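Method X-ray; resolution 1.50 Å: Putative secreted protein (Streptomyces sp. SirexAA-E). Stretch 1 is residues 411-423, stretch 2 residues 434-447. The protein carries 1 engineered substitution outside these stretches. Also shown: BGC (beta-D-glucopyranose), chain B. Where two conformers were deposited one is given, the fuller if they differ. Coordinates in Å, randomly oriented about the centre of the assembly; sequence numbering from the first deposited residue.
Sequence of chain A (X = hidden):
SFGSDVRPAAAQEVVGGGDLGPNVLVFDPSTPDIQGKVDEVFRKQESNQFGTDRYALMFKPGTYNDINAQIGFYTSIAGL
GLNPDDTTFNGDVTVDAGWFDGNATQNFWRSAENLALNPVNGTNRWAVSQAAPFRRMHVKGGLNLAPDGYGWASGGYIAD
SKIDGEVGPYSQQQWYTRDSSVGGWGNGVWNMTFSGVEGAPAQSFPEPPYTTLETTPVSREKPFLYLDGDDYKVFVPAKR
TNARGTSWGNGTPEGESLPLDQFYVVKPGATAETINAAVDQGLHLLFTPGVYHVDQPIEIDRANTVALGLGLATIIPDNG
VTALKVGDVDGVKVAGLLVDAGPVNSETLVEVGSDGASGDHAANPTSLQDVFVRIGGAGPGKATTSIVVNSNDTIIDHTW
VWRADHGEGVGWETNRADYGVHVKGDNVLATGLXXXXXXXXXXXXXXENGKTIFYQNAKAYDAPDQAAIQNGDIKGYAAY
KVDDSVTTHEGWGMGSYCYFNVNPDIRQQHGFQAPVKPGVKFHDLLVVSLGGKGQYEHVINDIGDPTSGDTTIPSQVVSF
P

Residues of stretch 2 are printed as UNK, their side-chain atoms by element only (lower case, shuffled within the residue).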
# COMPACT_ATOMS: atom_id res chain seq x y z
N GLY A 411 -15.97 -4.69 -15.61
CA GLY A 411 -16.27 -5.76 -16.54
C GLY A 411 -15.01 -6.22 -17.24
O GLY A 411 -14.05 -5.45 -17.36
N TRP A 412 -15.02 -7.45 -17.74
CA TRP A 412 -13.85 -8.05 -18.36
C TRP A 412 -13.26 -7.14 -19.45
O TRP A 412 -12.04 -7.05 -19.61
CB TRP A 412 -14.21 -9.42 -18.95
CG TRP A 412 -13.04 -10.18 -19.51
CD1 TRP A 412 -12.84 -10.53 -20.81
CD2 TRP A 412 -11.91 -10.67 -18.79
NE1 TRP A 412 -11.67 -11.21 -20.95
CE2 TRP A 412 -11.06 -11.31 -19.72
CE3 TRP A 412 -11.52 -10.64 -17.44
CZ2 TRP A 412 -9.85 -11.91 -19.36
CZ3 TRP A 412 -10.32 -11.24 -17.08
CH2 TRP A 412 -9.50 -11.86 -18.04
N GLU A 413 -14.12 -6.44 -20.17
CA GLU A 413 -13.62 -5.45 -21.11
C GLU A 413 -13.84 -4.03 -20.60
O GLU A 413 -13.00 -3.17 -20.84
CB GLU A 413 -14.26 -5.65 -22.49
CG GLU A 413 -13.63 -6.82 -23.28
CD GLU A 413 -12.10 -6.79 -23.28
OE1 GLU A 413 -11.50 -5.92 -23.97
OE2 GLU A 413 -11.48 -7.63 -22.59
N THR A 414 -14.92 -3.78 -19.86
CA THR A 414 -15.25 -2.43 -19.39
C THR A 414 -14.13 -1.78 -18.57
O THR A 414 -13.82 -0.60 -18.78
CB THR A 414 -16.55 -2.45 -18.57
OG1 THR A 414 -17.60 -2.97 -19.40
CG2 THR A 414 -16.94 -1.04 -18.11
N ASN A 415 -13.52 -2.52 -17.65
CA ASN A 415 -12.33 -1.98 -16.98
C ASN A 415 -11.12 -2.89 -17.17
O ASN A 415 -10.36 -3.15 -16.23
CB ASN A 415 -12.59 -1.68 -15.48
CG ASN A 415 -12.71 -2.93 -14.60
OD1 ASN A 415 -13.23 -3.96 -15.02
ND2 ASN A 415 -12.25 -2.81 -13.35
N ARG A 416 -10.91 -3.32 -18.40
CA ARG A 416 -9.74 -4.11 -18.75
C ARG A 416 -8.45 -3.43 -18.30
O ARG A 416 -8.26 -2.23 -18.53
CB ARG A 416 -9.69 -4.35 -20.25
CG ARG A 416 -8.44 -5.07 -20.71
CD ARG A 416 -8.44 -5.28 -22.20
NE ARG A 416 -7.21 -5.93 -22.63
CZ ARG A 416 -6.92 -6.20 -23.90
NH1 ARG A 416 -5.77 -6.79 -24.21
NH2 ARG A 416 -7.77 -5.86 -24.86
N ALA A 417 -7.57 -4.20 -17.67
CA ALA A 417 -6.25 -3.73 -17.28
C ALA A 417 -5.33 -4.95 -17.29
O ALA A 417 -5.40 -5.79 -16.39
CB ALA A 417 -6.27 -3.05 -15.90
N ASP A 418 -4.52 -5.08 -18.34
CA ASP A 418 -3.77 -6.32 -18.55
C ASP A 418 -2.68 -6.54 -17.51
O ASP A 418 -2.54 -7.64 -16.99
CB ASP A 418 -3.15 -6.34 -19.95
CG ASP A 418 -4.15 -6.76 -21.03
OD1 ASP A 418 -5.26 -7.23 -20.69
OD2 ASP A 418 -3.80 -6.64 -22.23
N TYR A 419 -1.90 -5.51 -17.20
CA TYR A 419 -0.69 -5.68 -16.39
C TYR A 419 -0.68 -4.72 -15.20
O TYR A 419 -0.95 -3.53 -15.35
CB TYR A 419 0.56 -5.45 -17.24
CG TYR A 419 0.59 -6.25 -18.53
CD1 TYR A 419 0.84 -7.62 -18.51
CD2 TYR A 419 0.38 -5.64 -19.75
CE1 TYR A 419 0.87 -8.37 -19.69
CE2 TYR A 419 0.41 -6.37 -20.93
CZ TYR A 419 0.66 -7.73 -20.90
OH TYR A 419 0.69 -8.44 -22.07
N GLY A 420 -0.36 -5.25 -14.02
CA GLY A 420 -0.34 -4.43 -12.82
C GLY A 420 0.98 -3.68 -12.66
O GLY A 420 1.06 -2.49 -12.94
N VAL A 421 2.01 -4.40 -12.22
CA VAL A 421 3.33 -3.83 -12.01
C VAL A 421 4.35 -4.55 -12.88
O VAL A 421 4.35 -5.78 -12.96
CB VAL A 421 3.76 -3.94 -10.52
CG1 VAL A 421 5.16 -3.37 -10.31
CG2 VAL A 421 2.74 -3.25 -9.61
N HIS A 422 5.21 -3.77 -13.54
CA HIS A 422 6.29 -4.35 -14.33
C HIS A 422 7.60 -3.74 -13.83
O HIS A 422 7.81 -2.53 -13.97
CB HIS A 422 6.10 -4.08 -15.82
CG HIS A 422 7.10 -4.78 -16.69
ND1 HIS A 422 7.27 -4.49 -18.03
CD2 HIS A 422 7.98 -5.77 -16.40
CE1 HIS A 422 8.20 -5.27 -18.53
NE2 HIS A 422 8.65 -6.06 -17.57
N VAL A 423 8.45 -4.56 -13.20
CA VAL A 423 9.74 -4.08 -12.70
C VAL A 423 10.84 -4.41 -13.70
O VAL A 423 11.15 -5.58 -13.94
CB VAL A 423 10.11 -4.70 -11.33
CG1 VAL A 423 11.48 -4.17 -10.88
CG2 VAL A 423 9.05 -4.38 -10.29
N UNK A 434 0.82 -5.50 -2.84
CA UNK A 434 -0.56 -5.99 -2.99
C UNK A 434 -1.01 -5.67 -4.41
O UNK A 434 -1.11 -4.49 -4.76
c UNK A 434 -2.02 -6.25 0.29
c UNK A 434 -1.52 -5.31 -2.01
c UNK A 434 -0.68 -5.71 2.21
c UNK A 434 0.15 -4.94 1.40
c UNK A 434 -0.12 -4.81 0.04
c UNK A 434 -1.19 -5.49 -0.53
c UNK A 434 -1.78 -6.37 1.65
N UNK A 435 -1.27 -6.68 -5.24
CA UNK A 435 -1.65 -6.44 -6.64
C UNK A 435 -2.73 -7.43 -7.04
O UNK A 435 -2.54 -8.64 -6.88
c UNK A 435 -0.83 -6.15 -9.02
c UNK A 435 0.75 -5.73 -7.12
c UNK A 435 -0.44 -6.57 -7.60
N UNK A 436 -3.85 -6.93 -7.57
CA UNK A 436 -5.03 -7.80 -7.79
C UNK A 436 -5.86 -7.55 -9.04
O UNK A 436 -6.11 -6.40 -9.42
c UNK A 436 -6.53 -7.81 -4.20
c UNK A 436 -6.00 -7.67 -6.61
o UNK A 436 -7.06 -6.70 -3.96
o UNK A 436 -6.90 -8.90 -3.70
c UNK A 436 -5.42 -7.84 -5.22
N UNK A 437 -6.29 -8.67 -9.64
CA UNK A 437 -7.41 -8.78 -10.59
C UNK A 437 -7.09 -8.40 -12.04
O UNK A 437 -8.01 -8.26 -12.84
c UNK A 437 -9.64 -9.42 -6.95
n UNK A 437 -9.28 -9.50 -8.22
c UNK A 437 -8.62 -7.96 -10.12
n UNK A 437 -9.66 -8.14 -6.60
c UNK A 437 -9.05 -8.23 -8.71
c UNK A 437 -9.30 -7.38 -7.69
N UNK A 438 -5.81 -8.29 -12.40
CA UNK A 438 -5.46 -7.89 -13.77
C UNK A 438 -5.77 -8.99 -14.79
O UNK A 438 -5.83 -10.18 -14.45
c UNK A 438 -3.62 -4.97 -10.99
c UNK A 438 -3.68 -6.16 -11.68
c UNK A 438 -3.80 -6.17 -13.06
c UNK A 438 -3.70 -3.76 -11.67
c UNK A 438 -3.84 -3.76 -13.05
c UNK A 438 -3.99 -7.45 -13.79
c UNK A 438 -3.91 -4.96 -13.74
N UNK A 439 -6.04 -8.59 -16.03
CA UNK A 439 -6.45 -9.56 -17.04
C UNK A 439 -5.31 -10.51 -17.42
O UNK A 439 -5.56 -11.65 -17.82
n UNK A 439 -9.34 -8.39 -18.72
o UNK A 439 -8.19 -7.05 -17.33
c UNK A 439 -8.23 -8.04 -18.06
c UNK A 439 -6.99 -8.88 -18.31
N UNK A 440 -4.07 -10.04 -17.30
CA UNK A 440 -2.90 -10.88 -17.59
C UNK A 440 -1.98 -10.96 -16.37
O UNK A 440 -2.45 -11.31 -15.29
c UNK A 440 -3.13 -10.38 -20.06
n UNK A 440 -4.07 -11.53 -22.63
c UNK A 440 -2.19 -10.36 -18.85
c UNK A 440 -3.44 -10.18 -22.53
c UNK A 440 -2.44 -10.10 -21.37
N UNK A 441 -0.68 -10.67 -16.52
CA UNK A 441 0.24 -10.78 -15.38
C UNK A 441 0.05 -9.64 -14.38
O UNK A 441 0.28 -8.47 -14.71
c UNK A 441 2.16 -11.88 -16.72
c UNK A 441 2.60 -14.23 -17.08
o UNK A 441 3.51 -14.97 -19.16
c UNK A 441 3.06 -13.96 -18.35
c UNK A 441 2.64 -11.63 -18.00
c UNK A 441 3.09 -12.65 -18.81
c UNK A 441 1.71 -10.75 -15.84
c UNK A 441 2.16 -13.20 -16.27
N UNK A 442 -0.31 -9.97 -13.15
CA UNK A 442 -0.43 -8.92 -12.13
C UNK A 442 0.93 -8.27 -11.86
O UNK A 442 1.03 -7.05 -11.85
c UNK A 442 -2.31 -10.26 -11.13
c UNK A 442 -1.05 -9.48 -10.85
o UNK A 442 -2.20 -11.40 -11.62
o UNK A 442 -3.43 -9.73 -10.87
N UNK A 443 1.96 -9.09 -11.66
CA UNK A 443 3.32 -8.59 -11.50
C UNK A 443 4.25 -9.33 -12.45
O UNK A 443 4.20 -10.56 -12.55
c UNK A 443 3.84 -8.76 -10.04
c UNK A 443 5.32 -8.39 -9.93
c UNK A 443 3.01 -7.92 -9.09
N UNK A 444 5.08 -8.56 -13.16
CA UNK A 444 6.14 -9.13 -13.97
C UNK A 444 7.46 -8.49 -13.56
O UNK A 444 7.55 -7.28 -13.37
c UNK A 444 6.57 -9.42 -17.85
o UNK A 444 5.62 -8.74 -18.23
c UNK A 444 5.87 -8.92 -15.47
c UNK A 444 6.95 -9.48 -16.38
n UNK A 444 7.33 -10.13 -18.67
N UNK A 445 8.49 -9.32 -13.40
CA UNK A 445 9.79 -8.84 -12.96
C UNK A 445 10.83 -9.23 -13.99
O UNK A 445 11.09 -10.42 -14.19
c UNK A 445 11.66 -7.15 -9.01
c UNK A 445 10.97 -8.51 -10.72
c UNK A 445 11.60 -6.42 -7.82
c UNK A 445 9.32 -7.19 -7.56
c UNK A 445 10.43 -6.45 -7.11
n UNK A 445 12.69 -7.30 -9.91
c UNK A 445 10.14 -9.42 -11.58
c UNK A 445 12.27 -8.12 -10.93
c UNK A 445 9.37 -7.92 -8.75
c UNK A 445 10.56 -7.90 -9.49
N UNK A 446 11.41 -8.22 -14.65
CA UNK A 446 12.37 -8.42 -15.72
C UNK A 446 13.77 -7.99 -15.31
O UNK A 446 14.76 -8.38 -15.93
o UNK A 446 10.65 -8.02 -17.40
c UNK A 446 11.95 -7.63 -16.97
N UNK A 447 13.86 -7.15 -14.28
CA UNK A 447 15.14 -6.67 -13.80
C UNK A 447 15.88 -7.68 -12.94
O UNK A 447 15.30 -8.68 -12.51
C2 BGC B . -10.20 -8.90 -2.54
C3 BGC B . -10.45 -7.43 -2.87
C4 BGC B . -11.91 -7.22 -3.21
C5 BGC B . -12.78 -7.71 -2.06
C6 BGC B . -14.25 -7.47 -2.35
C1 BGC B . -11.24 -9.45 -1.55
O2 BGC B . -8.89 -9.05 -2.01
O3 BGC B . -9.66 -7.06 -3.98
O4 BGC B . -12.17 -5.87 -3.49
O5 BGC B . -12.56 -9.09 -1.90
O6 BGC B . -14.67 -8.36 -3.37
O HOH W 1 2.64 -6.95 -15.04

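Position 434 carries one carbon and then a ring of six carbons, with no heteroatom; it lies out of reach of stretch 1 and is Phe434. At 435 one carbon carries two more, three in all, the branched pattern of valine. Val435 points toward stretch 1, and its CG2 lies 4.0 Å from CG2 of Val421. Position 436 has three carbons, the third bearing two oxygens: Glu436, which ignores stretch 1 and grips the glucose, its OE1 and OE2 accepting from sugar O3 and O2 at 2.6 Å each. Position 437 shows one carbon and a five-membered ring of three carbons and two nitrogens. This is His437, whose NE2 donates to sugar O3 at 2.8 Å.

Position 438 has seven carbons, six of them in a ring lying flat beneath the CA of Gly420, so it is Phe438. Gly420 CA sits 3.5 Å from the centroid of the Phe438 ring, 8° off its normal. The glycine makes this fit possible: an ideal CB there would stand 2.4 Å from O of residue 442 and 2.7 Å from CG1 of Val435.

Position 439 has two carbons, the second carrying one oxygen and one nitrogen. The amide reading is confirmed by its partners: the oxygen accepts from Ala417 N at 2.9 Å, and the nitrogen donates to Trp412 O at 3.1 Å. This is Asn439; its own N donates to Ala417 O at 2.9 Å, and ND2 also lies over one face of the Trp412 ring.

Position 440 has four carbons in a row ending in nitrogen: Lys440. Its CE passes 3.6 Å from Asp418 OD2, and its N donates to Asp418 O at 2.9 Å. The salt bridge of that aspartate is with Arg416, from NH1 to OD2 at 2.8 Å.

At 441 a six-carbon ring bears an oxygen, hence Tyr441, with CD2 4.1 Å from Tyr419 CE1. Position 442 has two carbons, the second with two oxygens; pointing away from stretch 1, it is Asp442, and its OD2 accepts from Phe438 N at 3.2 Å, bracing the loop.

Position 443, three branched carbons, is Val443, its CG2 4.3 Å from Val421 CB. Position 444 has three carbons, the third carrying oxygen and nitrogen: Gln444, whose OE1 lies over the His422 ring. At 445 fused rings hold eight carbons and one nitrogen. Trp445 offers its five-membered ring to Val423 CB, 3.7 Å from the centroid. Position 446, one carbon and one oxygen, is Ser446; its OG accepts from His422 NE2 at 2.8 Å. Position 447 has no side chain: Gly447.

The rule is a parallel ladder entered through a loop pinned by hydrogen bonds. Asn439 fastens the loop, then Val421 N to Asp442 O (2.8 Å), Gln444 N to Val421 O (2.9 Å) and Val423 N to Gln444 O (2.9 Å) zip the strands. Val421, Val423, Val443 and Trp445 lie on one face; His422 and Gln444 share the other.

Stretch 2, residues 434-447: FVEHFNKYDVQWSG
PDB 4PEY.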